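Long-range contacts in diaminopropionate ammonia-lyase (Escherichia coli, PDB 4D9I), which catalyses the pyridoxal-phosphate-dependent elimination of ammonia from both the D- and L-isomers of 2,3-diaminopropionate, giving pyruvate: residues Phe102-Lys106 / Trp129-Leu134; Pro199-Met203 / Asn295-Trp299. One frame throughout, in Å; residues are numbered along the deposited sequence.

Following the chain from the N terminus, interaction 1 comes first: helix 102-106 is met again by the end of helix 122-133, closing a short loop that contains strand 114-118 of the four-stranded parallel sheet. Only after it is complete does interaction 2 open, at helix 197-206, and this one closes a much longer loop, returning at the start of helix 296-305 after strands 226-230 and 254-260 of the larger mixed sheet. The two loops therefore follow in series, neither nesting nor crossing, and the centres of the two contacts lie about 23 Å apart. Helix 81-93 lies between them, touched by Leu-105 from interaction 1 and by Trp-201 and Ile-202 from helix 197-206.

Interaction 1 of 2, residues Phe102-Lys106 / Trp129-Leu134; sequences FEHLK and WAAQQL
Leu-134 CD2 sits over one face of the Phe-102 ring, 4.2 Å from the ring centroid, a CH-pi contact displaced toward the rim of the ring. The same methyl reaches the backbone of the 102-106 helix, lying 3.6 Å from Lys-106 N, and also packs on Leu-105 CB. One branch of this leucine thus fills the angle between the phenylalanine ring and the helix that carries it. Phe-102 gets its ring there because CG is anti to the backbone N (chi1 -167°), which carries the ring out toward the second helix.

At the rim of that ring lies Gln-133, its CB 3.8 Å from Phe-102 CE1 and its NE2 in the ring plane; amide and ring are only 16° apart, so the amide extends the flat layer rather than stacking on it. The Trp-129 six-membered ring also reaches Phe-102, CH2 to CZ at 4.1 Å. Its plane is nearly parallel but slid so far along that the two rings barely overlap, with centroids 6.0 Å apart.

Lys-106 lies alongside Gln-133, both side chains pointing the same way. Its CE comes to 3.2 Å from Gln-133 NE2, and CG passes close to Gln-133 O. NZ and NE2 are both donors, so this flank is held by packing between the two side chains, with no hydrogen bond across it.

On the buried side, Leu-105 continues onto Ala-86 and Cys-90 of helix 81-93, while Phe-102 also touches Ile-39. The axes of the short segments 102-106 and 129-133 approach to 10.9 Å at 70°, but the backbones converge at Lys-106 and Leu-134. This is plain helix-to-helix packing at the periphery of a fold type II PLP enzyme, next to the four-stranded parallel sheet.

Interaction 2 of 2, residues Pro199-Met203 / Asn295-Trp299; sequences PTWIM and NPLGW
With chi1 at -73°, Met-203 has CG beside its backbone N, and the bend at chi3 (71°) turns CE toward Gly-298; Leu-297, with CG likewise beside its own N, sends its methyls back to Pro-199 and Thr-200. The two meet where helix 197-206 faces the N-terminal turn of helix 296-305, in the body of a tryptophan synthase beta-like, fold type II PLP enzyme.

Met-203 SD packs on Leu-297 CB at 3.7 Å, while CE lies 3.8 Å from Gly-298 N, against backbone that bears no side chain. An alanine in place of Met-203 would probably open a gap beside Leu-297 and Gly-298, since the sulfur and terminal methyl that pack there would be gone. Leu-297 CD1 also bridges the segments, touching Pro-199 CB at 3.8 Å and coming within 3.3 Å of Thr-200 OG1. That hydroxyl is hydrogen-bonded to Thr-196 O, four residues back, just before helix 197-206 begins, so the leucine methyl packs against an oxygen already engaged.

Met-203 also touches Ala-235 of helix 235-248 and Phe-24, while Asn-295 rests on the same alanine and is tied by its backbone to Val-233. Asn-295 is the N-cap of helix 296-305. Its ND2 is buried without a polar partner in the model, and meets Met-203 SD at 3.7 Å as the two side chains slide past each other in opposite directions. The other amide atom does the capping: OD1 accepts from Leu-297 N at 2.9 Å, with the donor 42° out of the carbonyl plane.

Interaction 1 of 2, residues Phe102-Lys106 / Trp129-Leu134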
# COMPACT_ATOMS: atom_id res chain seq x y z
N PHE B 102 -30.81 20.62 10.75
CA PHE B 102 -30.92 19.17 10.82
C PHE B 102 -31.31 18.73 12.23
O PHE B 102 -32.09 17.78 12.38
CB PHE B 102 -29.59 18.53 10.42
CG PHE B 102 -29.66 17.05 10.15
CD1 PHE B 102 -29.15 16.14 11.06
CD2 PHE B 102 -30.21 16.58 8.96
CE1 PHE B 102 -29.20 14.77 10.80
CE2 PHE B 102 -30.27 15.21 8.70
CZ PHE B 102 -29.75 14.31 9.62
N GLU B 103 -30.79 19.42 13.25
CA GLU B 103 -31.15 19.16 14.64
C GLU B 103 -32.61 19.50 14.92
O GLU B 103 -33.29 18.77 15.65
CB GLU B 103 -30.24 19.90 15.61
CG GLU B 103 -30.61 19.72 17.08
CD GLU B 103 -29.48 20.03 18.04
OE1 GLU B 103 -28.43 20.56 17.60
OE2 GLU B 103 -29.65 19.76 19.25
N HIS B 104 -33.11 20.59 14.34
CA HIS B 104 -34.54 20.88 14.42
C HIS B 104 -35.33 19.75 13.83
O HIS B 104 -36.38 19.36 14.38
CB HIS B 104 -34.90 22.20 13.75
CG HIS B 104 -34.56 23.42 14.58
ND1 HIS B 104 -33.96 24.50 14.05
CD2 HIS B 104 -34.76 23.69 15.93
CE1 HIS B 104 -33.79 25.43 15.02
NE2 HIS B 104 -34.27 24.93 16.17
N LEU B 105 -34.84 19.19 12.72
CA LEU B 105 -35.48 18.03 12.08
C LEU B 105 -35.41 16.78 12.96
O LEU B 105 -36.42 16.08 13.10
CB LEU B 105 -34.86 17.73 10.71
CG LEU B 105 -35.53 18.29 9.46
CD1 LEU B 105 -34.81 17.83 8.20
CD2 LEU B 105 -37.00 17.89 9.40
N LYS B 106 -34.23 16.51 13.52
CA LYS B 106 -34.04 15.37 14.43
C LYS B 106 -35.15 15.29 15.48
O LYS B 106 -35.73 14.23 15.71
CB LYS B 106 -32.67 15.43 15.11
CG LYS B 106 -31.49 15.15 14.17
CD LYS B 106 -30.15 15.14 14.91
CE LYS B 106 -29.94 13.82 15.65
NZ LYS B 106 -28.83 13.89 16.64
N TRP B 129 -28.62 5.45 8.13
CA TRP B 129 -28.00 6.50 8.91
C TRP B 129 -28.95 7.66 9.09
O TRP B 129 -29.14 8.14 10.22
CB TRP B 129 -26.67 6.94 8.27
CG TRP B 129 -26.04 8.08 9.00
CD1 TRP B 129 -25.12 8.01 10.05
CD2 TRP B 129 -26.29 9.50 8.80
NE1 TRP B 129 -24.80 9.26 10.50
CE2 TRP B 129 -25.46 10.21 9.79
CE3 TRP B 129 -27.11 10.24 7.95
CZ2 TRP B 129 -25.44 11.59 9.87
CZ3 TRP B 129 -27.09 11.64 8.06
CH2 TRP B 129 -26.28 12.30 9.00
N ALA B 130 -29.54 8.13 8.00
CA ALA B 130 -30.47 9.26 8.06
C ALA B 130 -31.73 8.95 8.87
O ALA B 130 -32.15 9.77 9.70
CB ALA B 130 -30.84 9.73 6.66
N ALA B 131 -32.32 7.78 8.63
CA ALA B 131 -33.45 7.33 9.43
C ALA B 131 -33.14 7.35 10.93
O ALA B 131 -33.95 7.85 11.73
CB ALA B 131 -33.93 5.94 8.99
N GLN B 132 -31.98 6.79 11.32
CA GLN B 132 -31.56 6.77 12.73
C GLN B 132 -31.47 8.18 13.31
O GLN B 132 -32.05 8.47 14.34
CB GLN B 132 -30.23 6.01 12.94
CG GLN B 132 -29.93 5.65 14.40
CD GLN B 132 -28.53 5.08 14.63
OE1 GLN B 132 -27.60 5.32 13.85
NE2 GLN B 132 -28.36 4.34 15.72
N GLN B 133 -30.74 9.05 12.62
CA GLN B 133 -30.64 10.47 12.99
C GLN B 133 -31.99 11.16 13.22
O GLN B 133 -32.18 11.88 14.20
CB GLN B 133 -29.84 11.23 11.92
CG GLN B 133 -28.36 10.89 11.89
CD GLN B 133 -27.64 11.29 13.16
OE1 GLN B 133 -26.92 10.49 13.76
NE2 GLN B 133 -27.82 12.53 13.58
N LEU B 134 -32.93 10.95 12.30
CA LEU B 134 -34.21 11.65 12.35
C LEU B 134 -35.28 10.96 13.19
O LEU B 134 -36.44 11.41 13.24
CB LEU B 134 -34.72 11.94 10.93
CG LEU B 134 -33.81 12.88 10.12
CD1 LEU B 134 -34.46 13.26 8.80
CD2 LEU B 134 -33.43 14.12 10.93

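Interaction 2 of 2, residues Pro199-Met203 / Asn295-Trp299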
# COMPACT_ATOMS: atom_id res chain seq x y z
N PRO B 199 -35.00 9.92 -6.49
CA PRO B 199 -33.66 9.90 -7.14
C PRO B 199 -33.15 11.27 -7.63
O PRO B 199 -31.96 11.49 -7.67
CB PRO B 199 -33.85 8.98 -8.36
CG PRO B 199 -35.29 8.70 -8.46
CD PRO B 199 -35.93 8.97 -7.12
N THR B 200 -34.04 12.17 -8.02
CA THR B 200 -33.65 13.54 -8.30
C THR B 200 -32.99 14.19 -7.07
O THR B 200 -31.90 14.76 -7.17
CB THR B 200 -34.85 14.38 -8.80
OG1 THR B 200 -35.33 13.82 -10.03
CG2 THR B 200 -34.45 15.83 -9.04
N TRP B 201 -33.63 14.07 -5.90
CA TRP B 201 -33.05 14.65 -4.68
C TRP B 201 -31.70 14.04 -4.39
O TRP B 201 -30.76 14.75 -3.99
CB TRP B 201 -33.95 14.47 -3.48
CG TRP B 201 -35.13 15.41 -3.41
CD1 TRP B 201 -35.18 16.74 -3.80
CD2 TRP B 201 -36.46 15.13 -2.87
NE1 TRP B 201 -36.42 17.28 -3.57
CE2 TRP B 201 -37.23 16.37 -2.99
CE3 TRP B 201 -37.07 14.02 -2.29
CZ2 TRP B 201 -38.56 16.46 -2.58
CZ3 TRP B 201 -38.41 14.12 -1.88
CH2 TRP B 201 -39.13 15.32 -2.02
N ILE B 202 -31.61 12.73 -4.56
CA ILE B 202 -30.37 12.00 -4.30
C ILE B 202 -29.23 12.53 -5.17
O ILE B 202 -28.12 12.74 -4.69
CB ILE B 202 -30.55 10.48 -4.47
CG1 ILE B 202 -31.40 9.94 -3.32
CG2 ILE B 202 -29.20 9.78 -4.51
CD1 ILE B 202 -31.95 8.54 -3.54
N MET B 203 -29.52 12.76 -6.46
CA MET B 203 -28.51 13.22 -7.40
C MET B 203 -28.09 14.65 -7.15
O MET B 203 -26.92 14.99 -7.30
CB MET B 203 -29.02 13.08 -8.83
CG MET B 203 -29.04 11.63 -9.28
SD MET B 203 -29.99 11.46 -10.79
CE MET B 203 -28.86 12.25 -11.96
N ASN B 295 -30.06 4.52 -14.86
CA ASN B 295 -30.95 5.52 -14.28
C ASN B 295 -31.29 6.54 -15.38
O ASN B 295 -30.40 7.22 -15.86
CB ASN B 295 -30.23 6.17 -13.09
CG ASN B 295 -30.97 7.36 -12.49
OD1 ASN B 295 -31.98 7.82 -12.99
ND2 ASN B 295 -30.44 7.86 -11.37
N PRO B 296 -32.57 6.63 -15.79
CA PRO B 296 -32.94 7.57 -16.87
C PRO B 296 -32.56 9.02 -16.58
O PRO B 296 -32.23 9.77 -17.51
CB PRO B 296 -34.47 7.44 -16.97
CG PRO B 296 -34.82 6.18 -16.27
CD PRO B 296 -33.73 5.88 -15.28
N LEU B 297 -32.62 9.43 -15.31
CA LEU B 297 -32.23 10.79 -14.93
C LEU B 297 -30.74 11.03 -15.19
O LEU B 297 -30.35 12.08 -15.72
CB LEU B 297 -32.58 11.09 -13.47
CG LEU B 297 -34.06 11.09 -13.07
CD1 LEU B 297 -34.19 11.07 -11.56
CD2 LEU B 297 -34.82 12.27 -13.66
N GLY B 298 -29.93 10.03 -14.86
CA GLY B 298 -28.50 10.10 -15.08
C GLY B 298 -28.13 9.93 -16.55
O GLY B 298 -27.27 10.64 -17.05
N TRP B 299 -28.82 9.01 -17.23
CA TRP B 299 -28.50 8.67 -18.60
C TRP B 299 -28.65 9.86 -19.51
O TRP B 299 -27.86 10.05 -20.44
CB TRP B 299 -29.40 7.54 -19.09
CG TRP B 299 -29.33 7.34 -20.58
CD1 TRP B 299 -30.36 7.41 -21.50
CD2 TRP B 299 -28.12 7.07 -21.37
NE1 TRP B 299 -29.90 7.20 -22.78
CE2 TRP B 299 -28.56 6.99 -22.77
CE3 TRP B 299 -26.75 6.89 -21.07
CZ2 TRP B 299 -27.67 6.74 -23.81
CZ3 TRP B 299 -25.86 6.64 -22.14
CH2 TRP B 299 -26.32 6.57 -23.47